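Local coordinates for phosphoribosylformylglycinamidine synthase 2 (Thermus thermophilus, PDB 3VIU), which belongs to the PurM-like (AIR synthase-related) family, has two pairs of N- and C-terminal domains of that type, and holds adenosine-5'-diphosphate and a magnesium ion, at residues P458-C470 and E503-V517. Residues are numbered along the deposited sequence; the frame is centred on the assembly and turned at random.
Sequences PRLGAMHALAEAC and ETIAGLKEASEALGV
Arg-459 reaches across to helix 503-515 and lodges as a knob among Glu-503, Ala-506, Gly-507 and Glu-510. Its chain leaves with CG anti to the backbone N (chi1 -171°) and runs extended to NE, which carries the guanidinium past Glu-503. There Arg-459 NH1 forms a salt bridge to Glu-503 OE1 at 2.6 Å and also donates to Glu-503 OE2 at 3.0 Å, on the syn side but 29° out of the carboxylate plane. Glu-510 completes the network with a long salt bridge, its OE2 3.8 Å from Arg-459 NE, and Ala-506 CB covers one guanidinium face, offset toward the rim. Selenomethionine Met-463 lays SE against the Glu-510 carboxylate. One water donates to both Pro-458 O and Thr-504 OG1, the latter hydroxyl also being hydrogen-bonded to Glu-500 O.

Backbone proximity is the second component. The helix axes approach to 7.0 Å and cross at -40°; the nearest CA pair is Arg-459 and Gly-507. Having no side chain, Gly-507 lets its CA come 3.5 Å from Arg-459 O in a CA-H...O contact; a second such contact joins Arg-459 CA to Glu-503 O.

Apolar packing fills the remainder. Ala-462 CB meets Leu-508 CD1 at 3.5 Å, Met-463 CG lies 4.2 Å from Ala-511 CB, and Leu-466 CD1 rests against Ala-511 CB and the Ser-512 backbone N. Further along, Cys-470 SG touches both Leu-515 CD1 and Val-517 CG2 at 4.0 Å, where Gly-516, the first residue past the helix, takes a positive phi and leads into Val-517.

Both helices belong to a PurM N-terminal-like domain and pack on its mixed sheet: Leu-466 rests on Tyr-483 and Val-541, Thr-504 on Leu-487 and Ala-539. Helix 596-611 borders the pair through Met-463 and Leu-515, while Leu-508 contacts Asp-485 of the adenosine-5'-diphosphate pocket.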
loop_
_atom_site.group_PDB
_atom_site.type_symbol
_atom_site.label_atom_id
_atom_site.label_comp_id
_atom_site.label_asym_id
_atom_site.label_seq_id
_atom_site.Cartn_x
_atom_site.Cartn_y
_atom_site.Cartn_z
ATOM N N PRO A 458 -3.194 13.954 12.306
ATOM C CA PRO A 458 -3.442 12.583 11.849
ATOM C C PRO A 458 -4.764 12.335 11.113
ATOM O O PRO A 458 -4.784 11.693 10.061
ATOM C CB PRO A 458 -3.289 11.755 13.128
ATOM C CG PRO A 458 -3.519 12.764 14.252
ATOM C CD PRO A 458 -2.831 13.989 13.733
ATOM N N ARG A 459 -5.864 12.847 11.642
ATOM C CA ARG A 459 -7.159 12.653 10.993
ATOM C C ARG A 459 -7.181 13.284 9.590
ATOM O O ARG A 459 -7.581 12.638 8.620
ATOM C CB ARG A 459 -8.256 13.264 11.856
ATOM C CG ARG A 459 -9.670 12.969 11.422
ATOM C CD ARG A 459 -10.604 13.908 12.159
ATOM N NE ARG A 459 -11.919 13.327 12.383
ATOM C CZ ARG A 459 -12.295 12.756 13.519
ATOM N NH1 ARG A 459 -11.460 12.689 14.543
ATOM N NH2 ARG A 459 -13.513 12.246 13.627
ATOM N N LEU A 460 -6.747 14.540 9.482
ATOM C CA LEU A 460 -6.729 15.219 8.191
ATOM C C LEU A 460 -5.701 14.551 7.268
ATOM O O LEU A 460 -5.902 14.469 6.054
ATOM C CB LEU A 460 -6.425 16.715 8.378
ATOM C CG LEU A 460 -6.449 17.620 7.142
ATOM C CD1 LEU A 460 -7.785 17.505 6.432
ATOM C CD2 LEU A 460 -6.188 19.064 7.554
ATOM N N GLY A 461 -4.617 14.044 7.853
ATOM C CA GLY A 461 -3.603 13.362 7.066
ATOM C C GLY A 461 -4.166 12.111 6.393
ATOM O O GLY A 461 -3.921 11.856 5.211
ATOM N N ALA A 462 -4.932 11.331 7.152
ATOM C CA ALA A 462 -5.545 10.111 6.637
ATOM C C ALA A 462 -6.527 10.451 5.519
ATOM O O ALA A 462 -6.552 9.786 4.485
ATOM C CB ALA A 462 -6.262 9.375 7.758
HETATM N N MSE A 463 -7.331 11.492 5.734
HETATM C CA MSE A 463 -8.306 11.932 4.738
HETATM C C MSE A 463 -7.604 12.343 3.454
HETATM O O MSE A 463 -8.048 11.996 2.358
HETATM C CB MSE A 463 -9.118 13.118 5.257
HETATM C CG MSE A 463 -10.257 12.758 6.188
HETATM SE SE MSE A 463 -11.031 14.362 6.967
HETATM C CE MSE A 463 -11.466 15.310 5.338
ATOM N N HIS A 464 -6.515 13.097 3.603
ATOM C CA HIS A 464 -5.737 13.559 2.465
ATOM C C HIS A 464 -5.174 12.396 1.672
ATOM O O HIS A 464 -5.152 12.435 0.445
ATOM C CB HIS A 464 -4.595 14.464 2.929
ATOM C CG HIS A 464 -4.915 15.924 2.856
ATOM N ND1 HIS A 464 -5.071 16.591 1.657
ATOM C CD2 HIS A 464 -5.128 16.843 3.830
ATOM C CE1 HIS A 464 -5.365 17.858 1.897
ATOM N NE2 HIS A 464 -5.406 18.037 3.207
ATOM N N ALA A 465 -4.731 11.356 2.377
ATOM C CA ALA A 465 -4.162 10.168 1.736
ATOM C C ALA A 465 -5.149 9.460 0.813
ATOM O O ALA A 465 -4.828 9.187 -0.346
ATOM C CB ALA A 465 -3.639 9.194 2.796
ATOM N N LEU A 466 -6.344 9.160 1.318
ATOM C CA LEU A 466 -7.348 8.491 0.501
ATOM C C LEU A 466 -7.769 9.413 -0.649
ATOM O O LEU A 466 -7.893 8.988 -1.803
ATOM C CB LEU A 466 -8.578 8.125 1.336
ATOM C CG LEU A 466 -9.246 6.795 0.961
ATOM C CD1 LEU A 466 -10.561 6.649 1.711
ATOM C CD2 LEU A 466 -9.472 6.722 -0.535
ATOM N N ALA A 467 -7.993 10.680 -0.327
ATOM C CA ALA A 467 -8.380 11.658 -1.332
ATOM C C ALA A 467 -7.340 11.693 -2.458
ATOM O O ALA A 467 -7.678 11.491 -3.626
ATOM C CB ALA A 467 -8.518 13.042 -0.691
ATOM N N GLU A 468 -6.077 11.917 -2.100
ATOM C CA GLU A 468 -4.997 11.984 -3.079
ATOM C C GLU A 468 -4.921 10.724 -3.940
ATOM O O GLU A 468 -4.871 10.808 -5.165
ATOM C CB GLU A 468 -3.649 12.211 -2.387
ATOM C CG GLU A 468 -2.514 12.503 -3.376
ATOM C CD GLU A 468 -1.192 12.861 -2.702
ATOM O OE1 GLU A 468 -0.282 13.368 -3.399
ATOM O OE2 GLU A 468 -1.052 12.632 -1.481
ATOM N N ALA A 469 -4.911 9.558 -3.303
ATOM C CA ALA A 469 -4.840 8.308 -4.048
ATOM C C ALA A 469 -5.993 8.222 -5.057
ATOM O O ALA A 469 -5.789 7.864 -6.219
ATOM C CB ALA A 469 -4.879 7.124 -3.091
ATOM N N CYS A 470 -7.201 8.556 -4.620
ATOM C CA CYS A 470 -8.347 8.519 -5.519
ATOM C C CYS A 470 -8.212 9.570 -6.621
ATOM O O CYS A 470 -8.606 9.328 -7.761
ATOM C CB CYS A 470 -9.637 8.753 -4.744
ATOM S SG CYS A 470 -10.083 7.388 -3.681
ATOM N N GLU A 503 -7.589 8.675 15.360
ATOM C CA GLU A 503 -7.815 9.748 14.393
ATOM C C GLU A 503 -7.514 9.286 12.964
ATOM O O GLU A 503 -8.184 9.694 12.015
ATOM C CB GLU A 503 -6.944 10.960 14.723
ATOM C CG GLU A 503 -7.369 11.724 15.964
ATOM C CD GLU A 503 -8.646 12.488 15.747
ATOM O OE1 GLU A 503 -9.679 12.121 16.346
ATOM O OE2 GLU A 503 -8.614 13.457 14.961
ATOM N N THR A 504 -6.498 8.442 12.812
ATOM C CA THR A 504 -6.137 7.941 11.499
ATOM C C THR A 504 -7.311 7.144 10.944
ATOM O O THR A 504 -7.740 7.356 9.812
ATOM C CB THR A 504 -4.880 7.050 11.575
ATOM O OG1 THR A 504 -3.759 7.851 11.975
ATOM C CG2 THR A 504 -4.586 6.404 10.219
ATOM N N ILE A 505 -7.848 6.234 11.745
ATOM C CA ILE A 505 -8.978 5.447 11.289
ATOM C C ILE A 505 -10.222 6.316 11.017
ATOM O O ILE A 505 -10.930 6.097 10.034
ATOM C CB ILE A 505 -9.300 4.321 12.290
ATOM C CG1 ILE A 505 -8.169 3.277 12.241
ATOM C CG2 ILE A 505 -10.663 3.705 11.965
ATOM C CD1 ILE A 505 -8.391 2.022 13.079
ATOM N N ALA A 506 -10.479 7.307 11.868
ATOM C CA ALA A 506 -11.630 8.180 11.660
ATOM C C ALA A 506 -11.422 8.967 10.365
ATOM O O ALA A 506 -12.374 9.247 9.638
ATOM C CB ALA A 506 -11.802 9.139 12.845
ATOM N N GLY A 507 -10.174 9.318 10.079
ATOM C CA GLY A 507 -9.882 10.050 8.863
ATOM C C GLY A 507 -10.281 9.274 7.618
ATOM O O GLY A 507 -10.932 9.814 6.728
ATOM N N LEU A 508 -9.880 8.007 7.554
ATOM C CA LEU A 508 -10.205 7.141 6.423
ATOM C C LEU A 508 -11.719 6.982 6.260
ATOM O O LEU A 508 -12.259 7.106 5.160
ATOM C CB LEU A 508 -9.557 5.772 6.627
ATOM C CG LEU A 508 -8.198 5.485 5.964
ATOM C CD1 LEU A 508 -7.432 6.766 5.689
ATOM C CD2 LEU A 508 -7.402 4.549 6.856
ATOM N N LYS A 509 -12.395 6.713 7.369
ATOM C CA LYS A 509 -13.835 6.543 7.371
ATOM C C LYS A 509 -14.502 7.735 6.698
ATOM O O LYS A 509 -15.308 7.588 5.774
ATOM C CB LYS A 509 -14.331 6.423 8.812
ATOM C CG LYS A 509 -15.839 6.485 8.976
ATOM C CD LYS A 509 -16.205 6.713 10.434
ATOM C CE LYS A 509 -17.718 6.696 10.648
ATOM N NZ LYS A 509 -18.462 7.672 9.792
ATOM N N GLU A 510 -14.140 8.922 7.167
ATOM C CA GLU A 510 -14.708 10.154 6.651
ATOM C C GLU A 510 -14.443 10.376 5.167
ATOM O O GLU A 510 -15.343 10.778 4.436
ATOM C CB GLU A 510 -14.192 11.328 7.474
ATOM C CG GLU A 510 -14.825 12.656 7.135
ATOM C CD GLU A 510 -14.593 13.687 8.225
ATOM O OE1 GLU A 510 -14.906 14.875 7.993
ATOM O OE2 GLU A 510 -14.104 13.303 9.318
ATOM N N ALA A 511 -13.220 10.108 4.719
ATOM C CA ALA A 511 -12.883 10.281 3.309
ATOM C C ALA A 511 -13.581 9.201 2.488
ATOM O O ALA A 511 -14.081 9.453 1.394
ATOM C CB ALA A 511 -11.376 10.194 3.109
ATOM N N SER A 512 -13.610 7.995 3.035
ATOM C CA SER A 512 -14.234 6.865 2.372
ATOM C C SER A 512 -15.720 7.093 2.137
ATOM O O SER A 512 -16.233 6.830 1.048
ATOM C CB SER A 512 -14.037 5.603 3.210
ATOM O OG SER A 512 -14.706 4.503 2.629
ATOM N N GLU A 513 -16.410 7.579 3.166
ATOM C CA GLU A 513 -17.840 7.819 3.068
ATOM C C GLU A 513 -18.154 8.920 2.064
ATOM O O GLU A 513 -19.060 8.787 1.239
ATOM C CB GLU A 513 -18.398 8.185 4.440
ATOM C CG GLU A 513 -19.911 8.277 4.486
ATOM C CD GLU A 513 -20.441 8.560 5.888
ATOM O OE1 GLU A 513 -21.681 8.691 6.044
ATOM O OE2 GLU A 513 -19.619 8.649 6.830
ATOM N N ALA A 514 -17.388 10.000 2.116
ATOM C CA ALA A 514 -17.625 11.112 1.211
ATOM C C ALA A 514 -17.375 10.780 -0.257
ATOM O O ALA A 514 -18.165 11.164 -1.119
ATOM C CB ALA A 514 -16.785 12.297 1.624
ATOM N N LEU A 515 -16.284 10.071 -0.543
ATOM C CA LEU A 515 -15.942 9.716 -1.920
ATOM C C LEU A 515 -16.625 8.447 -2.423
ATOM O O LEU A 515 -16.558 8.127 -3.609
ATOM C CB LEU A 515 -14.429 9.548 -2.065
ATOM C CG LEU A 515 -13.555 10.758 -1.758
ATOM C CD1 LEU A 515 -12.089 10.347 -1.808
ATOM C CD2 LEU A 515 -13.848 11.869 -2.756
ATOM N N GLY A 516 -17.285 7.722 -1.531
ATOM C CA GLY A 516 -17.943 6.500 -1.951
ATOM C C GLY A 516 -16.945 5.474 -2.453
ATOM O O GLY A 516 -17.112 4.904 -3.530
ATOM N N VAL A 517 -15.891 5.259 -1.673
ATOM C CA VAL A 517 -14.857 4.282 -2.000
ATOM C C VAL A 517 -14.629 3.471 -0.726
ATOM O O VAL A 517 -14.150 4.004 0.269
ATOM C CB VAL A 517 -13.531 4.969 -2.393
ATOM C CG1 VAL A 517 -12.489 3.921 -2.734
ATOM C CG2 VAL A 517 -13.757 5.904 -3.569
HETATM O O HOH W 1 -2.597 9.697 9.788
#